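Local coordinates for methyl-CpG-binding domain protein 1 (PDB 6D1T) that binds DNA methylated at cytosine within CpG dinucleotides and represses transcription, recruiting partners that silence the gene, at residues I45-L51 / L61-F66. Numbering follows the deposited sequence.
Sequences IRSKVEL and LTLFDF. With nucleotides of chain C.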
loop_
_atom_site.group_PDB
_atom_site.type_symbol
_atom_site.label_atom_id
_atom_site.label_comp_id
_atom_site.label_asym_id
_atom_site.label_seq_id
_atom_site.Cartn_x
_atom_site.Cartn_y
_atom_site.Cartn_z
ATOM N N ILE A 45 0.765 -1.505 -6.628
ATOM C CA ILE A 45 -0.608 -1.288 -6.312
ATOM C C ILE A 45 -0.711 0.068 -5.635
ATOM O O ILE A 45 0.126 0.367 -4.779
ATOM C CB ILE A 45 -1.126 -2.467 -5.466
ATOM C CG1 ILE A 45 -1.392 -3.669 -6.379
ATOM C CG2 ILE A 45 -2.356 -2.109 -4.648
ATOM C CD1 ILE A 45 -1.938 -4.862 -5.672
ATOM N N ARG A 46 -1.697 0.889 -6.020
ATOM C CA ARG A 46 -1.802 2.234 -5.406
ATOM C C ARG A 46 -3.228 2.537 -4.934
ATOM O O ARG A 46 -3.525 3.714 -4.652
ATOM C CB ARG A 46 -1.281 3.314 -6.355
ATOM C CG ARG A 46 -1.942 3.369 -7.727
ATOM C CD ARG A 46 -1.346 4.491 -8.591
ATOM N NE ARG A 46 -2.219 4.970 -9.691
ATOM C CZ ARG A 46 -2.591 6.252 -9.895
ATOM N NH1 ARG A 46 -2.187 7.191 -9.059
ATOM N NH2 ARG A 46 -3.393 6.575 -10.908
ATOM N N SER A 47 -4.078 1.524 -4.767
ATOM C CA SER A 47 -5.427 1.799 -4.218
ATOM C C SER A 47 -6.048 0.524 -3.649
ATOM O O SER A 47 -5.813 -0.534 -4.131
ATOM C CB SER A 47 -6.331 2.448 -5.252
ATOM O OG SER A 47 -7.067 1.499 -5.992
ATOM N N LYS A 48 -6.837 0.686 -2.607
ATOM C CA LYS A 48 -7.471 -0.433 -1.869
ATOM C C LYS A 48 -8.346 -1.225 -2.834
ATOM O O LYS A 48 -8.561 -2.396 -2.625
ATOM C CB LYS A 48 -8.273 0.091 -0.666
ATOM C CG LYS A 48 -8.535 -0.908 0.458
ATOM C CD LYS A 48 -8.838 -0.251 1.807
ATOM C CE LYS A 48 -10.263 -0.434 2.293
ATOM N NZ LYS A 48 -10.383 -1.618 3.182
ATOM N N VAL A 49 -8.833 -0.558 -3.893
ATOM C CA VAL A 49 -9.607 -1.195 -4.975
ATOM C C VAL A 49 -8.684 -2.099 -5.788
ATOM O O VAL A 49 -9.028 -3.235 -6.004
ATOM C CB VAL A 49 -10.286 -0.147 -5.881
ATOM C CG1 VAL A 49 -10.760 -0.741 -7.203
ATOM C CG2 VAL A 49 -11.439 0.543 -5.168
ATOM N N GLU A 50 -7.546 -1.584 -6.275
ATOM C CA GLU A 50 -6.562 -2.448 -7.001
ATOM C C GLU A 50 -6.170 -3.642 -6.086
ATOM O O GLU A 50 -6.008 -4.766 -6.549
ATOM C CB GLU A 50 -5.300 -1.675 -7.415
ATOM C CG GLU A 50 -5.513 -0.527 -8.403
ATOM C CD GLU A 50 -4.218 0.204 -8.805
ATOM O OE1 GLU A 50 -4.249 1.069 -9.746
ATOM O OE2 GLU A 50 -3.161 -0.106 -8.206
ATOM N N LEU A 51 -6.056 -3.405 -4.780
ATOM C CA LEU A 51 -5.531 -4.413 -3.864
ATOM C C LEU A 51 -6.589 -5.488 -3.547
ATOM O O LEU A 51 -6.235 -6.674 -3.461
ATOM C CB LEU A 51 -5.038 -3.733 -2.583
ATOM C CG LEU A 51 -4.559 -4.690 -1.499
ATOM C CD1 LEU A 51 -3.316 -5.430 -1.948
ATOM C CD2 LEU A 51 -4.292 -3.937 -0.218
ATOM N N LEU A 61 -10.524 -7.228 3.280
ATOM C CA LEU A 61 -9.755 -6.058 3.686
ATOM C C LEU A 61 -10.658 -5.023 4.383
ATOM O O LEU A 61 -10.282 -3.874 4.499
ATOM C CB LEU A 61 -9.100 -5.461 2.441
ATOM C CG LEU A 61 -8.096 -6.354 1.706
ATOM C CD1 LEU A 61 -7.500 -5.605 0.523
ATOM C CD2 LEU A 61 -6.983 -6.855 2.632
ATOM N N THR A 62 -11.831 -5.414 4.865
ATOM C CA THR A 62 -12.738 -4.435 5.437
ATOM C C THR A 62 -12.007 -3.680 6.551
ATOM O O THR A 62 -12.089 -2.453 6.620
ATOM C CB THR A 62 -14.040 -5.066 5.954
ATOM O OG1 THR A 62 -14.558 -5.962 4.974
ATOM C CG2 THR A 62 -15.102 -4.034 6.271
ATOM N N LEU A 63 -11.257 -4.414 7.376
ATOM C CA LEU A 63 -10.593 -3.827 8.544
ATOM C C LEU A 63 -9.134 -3.434 8.223
ATOM O O LEU A 63 -8.384 -3.185 9.153
ATOM C CB LEU A 63 -10.666 -4.833 9.710
ATOM N N PHE A 64 -8.731 -3.338 6.939
ATOM C CA PHE A 64 -7.324 -2.950 6.566
ATOM C C PHE A 64 -7.272 -1.479 6.155
ATOM O O PHE A 64 -7.978 -1.062 5.230
ATOM C CB PHE A 64 -6.763 -3.789 5.411
ATOM C CG PHE A 64 -5.342 -3.449 4.996
ATOM C CD1 PHE A 64 -4.265 -3.647 5.861
ATOM C CD2 PHE A 64 -5.061 -2.967 3.728
ATOM C CE1 PHE A 64 -2.961 -3.344 5.475
ATOM C CE2 PHE A 64 -3.754 -2.663 3.348
ATOM C CZ PHE A 64 -2.707 -2.860 4.219
ATOM N N ASP A 65 -6.418 -0.716 6.834
ATOM C CA ASP A 65 -6.205 0.717 6.536
ATOM C C ASP A 65 -5.129 0.805 5.463
ATOM O O ASP A 65 -3.959 0.622 5.768
ATOM C CB ASP A 65 -5.791 1.518 7.789
ATOM C CG ASP A 65 -5.589 3.023 7.573
ATOM O OD1 ASP A 65 -6.128 3.544 6.593
ATOM O OD2 ASP A 65 -4.886 3.665 8.409
ATOM N N PHE A 66 -5.540 1.066 4.227
ATOM C CA PHE A 66 -4.615 1.060 3.081
ATOM C C PHE A 66 -3.571 2.164 3.258
ATOM O O PHE A 66 -2.377 1.955 3.036
ATOM C CB PHE A 66 -5.375 1.272 1.768
ATOM C CG PHE A 66 -4.515 1.264 0.523
ATOM C CD1 PHE A 66 -3.821 2.397 0.125
ATOM C CD2 PHE A 66 -4.423 0.126 -0.267
ATOM C CE1 PHE A 66 -3.043 2.384 -1.023
ATOM C CE2 PHE A 66 -3.647 0.113 -1.417
ATOM C CZ PHE A 66 -2.960 1.238 -1.800
ATOM N N1 5CM C 6 -6.673 7.860 -9.264
ATOM C C2 5CM C 6 -6.407 9.243 -9.226
ATOM N N3 5CM C 6 -5.495 9.736 -8.421
ATOM C C4 5CM C 6 -4.821 8.944 -7.620
ATOM C C5 5CM C 6 -5.080 7.530 -7.600
ATOM C C5A 5CM C 6 -4.351 6.569 -6.705
ATOM C C6 5CM C 6 -6.015 7.050 -8.448
ATOM O O2 5CM C 6 -6.990 10.048 -9.957
ATOM N N4 5CM C 6 -3.927 9.519 -6.821
ATOM C "C1'" 5CM C 6 -7.673 7.355 -10.218
ATOM C "C2'" 5CM C 6 -7.267 6.077 -10.934
ATOM C "C3'" 5CM C 6 -8.529 5.866 -11.724
ATOM C "C4'" 5CM C 6 -9.599 6.283 -10.700
ATOM O "O4'" 5CM C 6 -8.902 7.019 -9.675
ATOM O "O3'" 5CM C 6 -8.389 6.855 -12.765
ATOM C "C5'" 5CM C 6 -10.413 5.152 -10.041
ATOM O "O5'" 5CM C 6 -9.483 4.154 -9.656
ATOM P P 5CM C 6 -9.803 2.974 -8.647
ATOM O OP1 5CM C 6 -10.826 2.052 -9.239
ATOM O OP2 5CM C 6 -8.405 2.530 -8.197
ATOM P P DA C 5 -9.489 3.368 -2.082
ATOM O OP1 DA C 5 -10.361 2.193 -1.872
ATOM O OP2 DA C 5 -7.969 3.309 -1.879
ATOM O "O5'" DA C 5 -9.648 3.970 -3.564
ATOM C "C5'" DA C 5 -10.951 4.278 -4.131
ATOM C "C4'" DA C 5 -10.776 4.914 -5.486
ATOM O "O4'" DA C 5 -10.286 6.248 -5.312
ATOM C "C3'" DA C 5 -9.762 4.206 -6.398
ATOM O "O3'" DA C 5 -10.503 3.671 -7.480
ATOM C "C2'" DA C 5 -8.779 5.293 -6.813
ATOM C "C1'" DA C 5 -9.475 6.590 -6.400
ATOM N N9 DA C 5 -8.562 7.648 -5.962
ATOM C C8 DA C 5 -7.520 7.542 -5.075
ATOM N N7 DA C 5 -6.846 8.653 -4.917
ATOM C C5 DA C 5 -7.491 9.554 -5.753
ATOM C C6 DA C 5 -7.260 10.910 -6.041
ATOM N N6 DA C 5 -6.288 11.629 -5.484
ATOM N N1 DA C 5 -8.105 11.522 -6.904
ATOM C C2 DA C 5 -9.069 10.800 -7.475
ATOM N N3 DA C 5 -9.385 9.519 -7.287
ATOM C C4 DA C 5 -8.546 8.946 -6.405
ATOM P P DG C 7 -9.007 6.662 -14.232
ATOM O OP1 DG C 7 -10.446 6.334 -14.099
ATOM O OP2 DG C 7 -8.085 5.789 -15.016
ATOM O "O5'" DG C 7 -8.829 8.111 -14.883
ATOM C "C5'" DG C 7 -9.527 9.256 -14.359
ATOM C "C4'" DG C 7 -8.810 10.531 -14.740
ATOM O "O4'" DG C 7 -7.793 10.866 -13.767
ATOM C "C3'" DG C 7 -8.097 10.488 -16.077
ATOM O "O3'" DG C 7 -8.358 11.749 -16.707
ATOM C "C2'" DG C 7 -6.637 10.227 -15.697
ATOM C "C1'" DG C 7 -6.500 10.930 -14.360
ATOM N N9 DG C 7 -5.556 10.341 -13.402
ATOM C C8 DG C 7 -5.640 9.087 -12.847
ATOM N N7 DG C 7 -4.736 8.869 -11.931
ATOM C C5 DG C 7 -4.007 10.051 -11.879
ATOM C C6 DG C 7 -2.884 10.404 -11.081
ATOM O O6 DG C 7 -2.267 9.705 -10.253
ATOM N N1 DG C 7 -2.475 11.710 -11.329
ATOM C C2 DG C 7 -3.064 12.564 -12.240
ATOM N N2 DG C 7 -2.530 13.786 -12.340
ATOM N N3 DG C 7 -4.106 12.245 -12.983
ATOM C C4 DG C 7 -4.513 10.977 -12.766
#
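In this methyl-CpG-binding domain, the loop leading into helix 48-55 reads the CpG bases through Arg46, the helix N-terminus holds phosphates, and both pack on loop 61-66. Ile45, on an edge strand, puts CG2 against the rim of the Phe66 ring. The CA-to-CB bond of Arg46 points away from the loop, and its guanidinium reaches the bases. NH1 donates to O6 and NH2 to N7 of DG7 of chain C, each at 2.8 Å. The methyl carbon C5A of 5CM6 of chain C lies over one guanidinium face. This is the 5mC-Arg-G triad. Ser47 is the N-cap: its OG accepts from Glu50 N and donates to OP2 of 5CM6 of chain C. Lys48 N donates to OP2 of DA5 of chain C and lies over one face of Phe66. Tyr37 packs edge-to-face with that ring. Lys48 NZ donates to Phe64 O at 3.2 Å, where a type I turn, Leu61 to Phe64, ends. Leu51 turns toward the loop and meets Phe64, Phe66 and Leu61, with Leu51 CG 3.7 Å from Leu61 CD1.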